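Local coordinates for thiamin pyrophosphokinase family protein (Enterococcus faecalis, PDB 3MEL) that probably transfers a diphosphate group from ATP to thiamine, making thiamine diphosphate, which is bound in the crystal together with magnesium, at residues Lys75-Thr80 and Glu118-Gly123; Glu86-Gln89 and Glu95-Ile98. All coordinates share one frame; numbering follows the deposited sequence.

Contact 1 (Lys75-Thr80 and Glu118-Gly123); sequences KDDTDT and EPRFQG. With TPP (thiamine diphosphate), chain E.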
loop_
_atom_site.group_PDB
_atom_site.type_symbol
_atom_site.label_atom_id
_atom_site.label_comp_id
_atom_site.label_asym_id
_atom_site.label_seq_id
_atom_site.Cartn_x
_atom_site.Cartn_y
_atom_site.Cartn_z
ATOM N N LYS A 75 -6.221 2.961 22.159
ATOM C CA LYS A 75 -7.089 1.831 21.843
ATOM C C LYS A 75 -6.399 0.866 20.888
ATOM O O LYS A 75 -5.384 1.215 20.286
ATOM C CB LYS A 75 -8.415 2.310 21.233
ATOM C CG LYS A 75 -8.361 3.698 20.633
ATOM C CD LYS A 75 -9.344 3.880 19.477
ATOM C CE LYS A 75 -9.194 5.254 18.823
ATOM N NZ LYS A 75 -7.789 5.541 18.414
ATOM N N ASP A 76 -6.952 -0.339 20.754
ATOM C CA ASP A 76 -6.564 -1.263 19.686
ATOM C C ASP A 76 -6.945 -0.745 18.300
ATOM O O ASP A 76 -6.135 -0.777 17.377
ATOM C CB ASP A 76 -7.224 -2.625 19.877
ATOM C CG ASP A 76 -6.757 -3.331 21.131
ATOM O OD1 ASP A 76 -5.559 -3.183 21.488
ATOM O OD2 ASP A 76 -7.602 -4.030 21.746
ATOM N N ASP A 77 -8.180 -0.274 18.155
ATOM C CA ASP A 77 -8.664 0.205 16.873
ATOM C C ASP A 77 -8.056 1.530 16.459
ATOM O O ASP A 77 -7.872 2.425 17.274
ATOM C CB ASP A 77 -10.171 0.396 16.914
ATOM C CG ASP A 77 -10.922 -0.902 16.952
ATOM O OD1 ASP A 77 -10.317 -1.965 17.226
ATOM O OD2 ASP A 77 -12.141 -0.854 16.714
ATOM N N THR A 78 -7.777 1.654 15.168
ATOM C CA THR A 78 -7.528 2.952 14.552
ATOM C C THR A 78 -8.836 3.752 14.452
ATOM O O THR A 78 -9.919 3.165 14.365
ATOM C CB THR A 78 -6.970 2.780 13.140
ATOM O OG1 THR A 78 -7.897 2.028 12.347
ATOM C CG2 THR A 78 -5.636 2.051 13.168
ATOM N N ASP A 79 -8.742 5.079 14.444
ATOM C CA ASP A 79 -9.935 5.918 14.288
ATOM C C ASP A 79 -10.819 5.441 13.139
ATOM O O ASP A 79 -12.038 5.395 13.261
ATOM C CB ASP A 79 -9.556 7.382 14.083
ATOM C CG ASP A 79 -9.276 8.100 15.393
ATOM O OD1 ASP A 79 -9.584 7.533 16.462
ATOM O OD2 ASP A 79 -8.752 9.233 15.352
ATOM N N THR A 80 -10.183 5.059 12.034
ATOM C CA THR A 80 -10.882 4.561 10.855
ATOM C C THR A 80 -11.539 3.196 11.080
ATOM O O THR A 80 -12.625 2.957 10.599
ATOM C CB THR A 80 -9.948 4.526 9.624
ATOM O OG1 THR A 80 -9.592 5.860 9.247
ATOM C CG2 THR A 80 -10.623 3.863 8.445
ATOM N N GLU A 118 -11.181 -8.607 8.645
ATOM C CA GLU A 118 -11.639 -8.619 10.025
ATOM C C GLU A 118 -13.021 -9.254 10.165
ATOM O O GLU A 118 -13.948 -8.935 9.426
ATOM C CB GLU A 118 -11.644 -7.202 10.567
ATOM C CG GLU A 118 -10.387 -6.439 10.235
ATOM C CD GLU A 118 -10.223 -5.176 11.063
ATOM O OE1 GLU A 118 -10.897 -5.051 12.111
ATOM O OE2 GLU A 118 -9.413 -4.308 10.662
ATOM N N PRO A 119 -13.164 -10.172 11.123
ATOM C CA PRO A 119 -14.434 -10.905 11.203
ATOM C C PRO A 119 -15.634 -9.971 11.276
ATOM O O PRO A 119 -16.697 -10.336 10.794
ATOM C CB PRO A 119 -14.282 -11.731 12.484
ATOM C CG PRO A 119 -12.799 -11.905 12.634
ATOM C CD PRO A 119 -12.194 -10.616 12.141
ATOM N N ARG A 120 -15.461 -8.778 11.839
ATOM C CA ARG A 120 -16.552 -7.800 11.948
ATOM C C ARG A 120 -16.830 -7.021 10.656
ATOM O O ARG A 120 -17.713 -6.184 10.631
ATOM C CB ARG A 120 -16.273 -6.804 13.080
ATOM C CG ARG A 120 -15.412 -5.636 12.655
ATOM C CD ARG A 120 -14.802 -4.900 13.840
ATOM N NE ARG A 120 -13.510 -4.306 13.498
ATOM C CZ ARG A 120 -12.711 -3.688 14.360
ATOM N NH1 ARG A 120 -13.068 -3.585 15.620
ATOM N NH2 ARG A 120 -11.555 -3.178 13.966
ATOM N N PHE A 121 -16.071 -7.277 9.595
ATOM C CA PHE A 121 -16.244 -6.583 8.323
ATOM C C PHE A 121 -16.378 -7.574 7.191
ATOM O O PHE A 121 -16.830 -7.217 6.107
ATOM C CB PHE A 121 -15.046 -5.698 8.009
ATOM C CG PHE A 121 -14.897 -4.544 8.923
ATOM C CD1 PHE A 121 -16.006 -3.844 9.342
ATOM C CD2 PHE A 121 -13.643 -4.143 9.360
ATOM C CE1 PHE A 121 -15.881 -2.773 10.188
ATOM C CE2 PHE A 121 -13.509 -3.060 10.205
ATOM C CZ PHE A 121 -14.639 -2.373 10.623
ATOM N N GLN A 122 -15.932 -8.803 7.421
ATOM C CA GLN A 122 -16.030 -9.842 6.409
ATOM C C GLN A 122 -17.427 -9.889 5.734
ATOM O O GLN A 122 -17.547 -9.894 4.495
ATOM C CB GLN A 122 -15.682 -11.186 7.029
ATOM C CG GLN A 122 -14.545 -11.879 6.313
ATOM C CD GLN A 122 -14.898 -13.296 5.903
ATOM O OE1 GLN A 122 -15.795 -13.919 6.489
ATOM N NE2 GLN A 122 -14.196 -13.818 4.892
ATOM N N GLY A 123 -18.473 -9.897 6.558
ATOM C CA GLY A 123 -19.841 -10.001 6.094
ATOM C C GLY A 123 -20.265 -8.866 5.191
ATOM O O GLY A 123 -21.319 -8.929 4.558
HETATM N "N1'" TPP E . 0.604 -3.074 18.231
HETATM C "C2'" TPP E . 0.007 -3.809 19.368
HETATM C CM2 TPP E . 0.082 -5.337 19.179
HETATM N "N3'" TPP E . -1.294 -3.268 19.775
HETATM C "C4'" TPP E . -1.392 -1.797 19.935
HETATM N "N4'" TPP E . -2.768 -1.422 20.285
HETATM C "C5'" TPP E . -0.905 -1.116 18.602
HETATM C "C6'" TPP E . 0.525 -1.619 18.348
HETATM C "C7'" TPP E . -0.981 0.434 18.701
HETATM N N3 TPP E . -2.394 0.928 18.648
HETATM C C2 TPP E . -3.335 0.139 17.842
HETATM S S1 TPP E . -3.968 1.230 16.535
HETATM C C5 TPP E . -3.257 2.779 17.195
HETATM C C4 TPP E . -2.622 2.427 18.553
HETATM C CM4 TPP E . -1.359 3.244 18.813
HETATM C C6 TPP E . -4.140 4.027 17.157
HETATM C C7 TPP E . -3.853 4.909 15.929
HETATM O O7 TPP E . -5.084 5.446 15.476
HETATM P PA TPP E . -5.267 6.682 14.488
HETATM O O1A TPP E . -3.854 6.604 13.789
HETATM O O2A TPP E . -5.844 7.944 14.975
HETATM O O3A TPP E . -6.294 6.521 13.283
HETATM P PB TPP E . -6.342 6.976 11.771
HETATM O O1B TPP E . -7.441 6.095 11.078
HETATM O O2B TPP E . -7.176 8.322 11.809
HETATM O O3B TPP E . -5.065 7.286 11.099
#
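R120 brings its guanidinium end against the carboxylate of D77, the two side chains arriving from opposite directions. The closest pair is R120 NH1 and D77 OD2, 3.1 Å apart, a salt bridge whose hydrogen bond is weak, with an angle of 131° at the hydrogen. The planes stand 89° apart, with D77 OD1 in the guanidinium plane at its edge. NH2 of R120 turns to OE1 of E118 at 2.7 Å, another weak bond, so one cation joins two acids. The chain of R120 runs extended from CG to NE, and its CG lies over the centre of the F121 ring.

Beyond D77 the loop turns into helix 79-90, with T78 as N-cap. Q81 ties both sides together: it takes a hydrogen bond from T78 N and gives one to E118. T80 grips O1B of the bound thiamine diphosphate, the expected product, twice, through its N and, at 2.8 Å, through OG1. The link from D79 N to O3A of the same ligand measures 3.1 Å. This is the familiar anion site at a helix N terminus, here holding the diphosphate, with a salt-bridge network that ties the loop just before it, through D77, to R120 and E118.

Contact 2 (Glu86-Gln89 and Glu95-Ile98); sequences EALQ and EMTI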
loop_
_atom_site.group_PDB
_atom_site.type_symbol
_atom_site.label_atom_id
_atom_site.label_comp_id
_atom_site.label_asym_id
_atom_site.label_seq_id
_atom_site.Cartn_x
_atom_site.Cartn_y
_atom_site.Cartn_z
ATOM N N GLU A 86 -18.989 1.898 13.506
ATOM C CA GLU A 86 -20.086 2.738 13.959
ATOM C C GLU A 86 -21.047 3.016 12.811
ATOM O O GLU A 86 -22.267 2.914 12.964
ATOM C CB GLU A 86 -19.568 4.075 14.507
ATOM C CG GLU A 86 -18.796 4.011 15.820
ATOM C CD GLU A 86 -19.577 3.355 16.956
ATOM O OE1 GLU A 86 -20.825 3.395 16.940
ATOM O OE2 GLU A 86 -18.936 2.791 17.876
ATOM N N ALA A 87 -20.481 3.391 11.666
ATOM C CA ALA A 87 -21.263 3.779 10.500
ATOM C C ALA A 87 -22.015 2.582 9.921
ATOM O O ALA A 87 -23.164 2.713 9.525
ATOM C CB ALA A 87 -20.375 4.423 9.463
ATOM N N LEU A 88 -21.386 1.411 9.883
ATOM C CA LEU A 88 -22.120 0.225 9.483
ATOM C C LEU A 88 -23.168 -0.136 10.526
ATOM O O LEU A 88 -24.157 -0.800 10.210
ATOM C CB LEU A 88 -21.198 -0.960 9.245
ATOM C CG LEU A 88 -20.569 -1.154 7.873
ATOM C CD1 LEU A 88 -19.462 -2.160 8.018
ATOM C CD2 LEU A 88 -21.564 -1.628 6.848
ATOM N N GLN A 89 -22.966 0.285 11.770
ATOM C CA GLN A 89 -23.966 -0.012 12.789
ATOM C C GLN A 89 -25.256 0.709 12.442
ATOM O O GLN A 89 -26.341 0.201 12.710
ATOM C CB GLN A 89 -23.525 0.406 14.184
ATOM C CG GLN A 89 -24.605 0.126 15.211
ATOM C CD GLN A 89 -24.359 0.775 16.566
ATOM O OE1 GLN A 89 -23.515 0.315 17.338
ATOM N NE2 GLN A 89 -25.115 1.838 16.870
ATOM N N GLU A 95 -23.079 1.124 1.101
ATOM C CA GLU A 95 -21.778 1.005 0.492
ATOM C C GLU A 95 -20.807 2.053 1.017
ATOM O O GLU A 95 -20.861 3.210 0.619
ATOM C CB GLU A 95 -21.926 1.164 -1.004
ATOM C CG GLU A 95 -20.634 1.035 -1.752
ATOM C CD GLU A 95 -20.655 1.828 -3.017
ATOM O OE1 GLU A 95 -20.749 3.071 -2.929
ATOM O OE2 GLU A 95 -20.579 1.207 -4.090
HETATM N N MSE A 96 -19.892 1.619 1.879
HETATM C CA MSE A 96 -18.941 2.504 2.546
HETATM C C MSE A 96 -17.762 2.943 1.694
HETATM O O MSE A 96 -16.927 2.147 1.293
HETATM C CB MSE A 96 -18.430 1.799 3.781
HETATM C CG MSE A 96 -19.552 1.182 4.572
HETATM SE SE MSE A 96 -20.406 2.511 5.732
HETATM C CE MSE A 96 -22.051 1.545 6.076
ATOM N N THR A 97 -17.685 4.235 1.443
ATOM C CA THR A 97 -16.609 4.796 0.654
ATOM C C THR A 97 -15.679 5.547 1.578
ATOM O O THR A 97 -16.081 6.497 2.247
ATOM C CB THR A 97 -17.159 5.761 -0.414
ATOM O OG1 THR A 97 -18.063 5.057 -1.274
ATOM C CG2 THR A 97 -16.038 6.367 -1.229
ATOM N N ILE A 98 -14.430 5.119 1.623
ATOM C CA ILE A 98 -13.473 5.760 2.502
ATOM C C ILE A 98 -12.483 6.578 1.719
ATOM O O ILE A 98 -11.664 6.038 0.996
ATOM C CB ILE A 98 -12.720 4.737 3.356
ATOM C CG1 ILE A 98 -13.708 3.887 4.155
ATOM C CG2 ILE A 98 -11.753 5.439 4.297
ATOM C CD1 ILE A 98 -13.019 2.951 5.145
#
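The carboxylate of E95 is gripped from two sides of the chain's own making, by a salt bridge from its OE2 to NH2 of R129 and by a long, weak ion pair between its OE1 and NE of R3. E95 points away from the helix, and the next residue, selenomethionine M96, turns toward it to meet A87 and L88. No hydrogen bond passes between helix and strand here; what joins them is apolar packing built round one long, flexible side chain.

M96 starts out toward the helix and then bends. Its first torsion sets CG beside the backbone N (chi1 -46°), and a second turn at chi2, -83°, swings the selenium and the terminal methyl along the helix surface, where they meet two successive residues. The selenium faces the short side chain of A87, with SE lying 4.2 Å from A87 CB. The methyl passes on to L88, whose branch CD2 is the nearest carbon, 3.3 Å from M96 CE. L88 itself does not set out at the strand, but its end comes round to it, and the two side chains slant across one another. M96 CE also comes within 3.8 Å of the carbonyl oxygen A87 O, a plain contact with the helix backbone.

Other parts of the fold close in on the pair. M96 also packs on V4 of strand 3-7 and on F91, while L88 touches V124 and Q127. The strand is held at both edges by backbone hydrogen bonds: E95 and T97 pair with strand 3-7, and M96 pairs with R129 of strand 128-131.

In miniature, this is how helix-to-sheet packing works in an alpha/beta fold: a helix lies against the parallel part of the mixed sheet, then a short turn leads into strand 95-99, the second half of a beta-alpha-beta crossover from strand 68-70 to this parallel, non-adjacent strand.

Followed from the N terminus, the chain leaves strand 68-70 and enters the ligand-binding loop of 75-80, where helix 79-90 begins. The last turns of that helix carry 86-89, and contact 2 closes a tight loop of five residues onto strand 95-99. The chain then passes through helix 106-113 before 118-123 returns to complete contact 1, a wider loop of 37 residues in which contact 2 is nested. Both contacts use helix 79-90, contact 1 at its start and contact 2 near its end, their centres 11 Å apart. F121 packs on L88, joining 118-123 to the later part of the helix, and T80 packs on I98, joining its diphosphate end to the parallel part of the sheet.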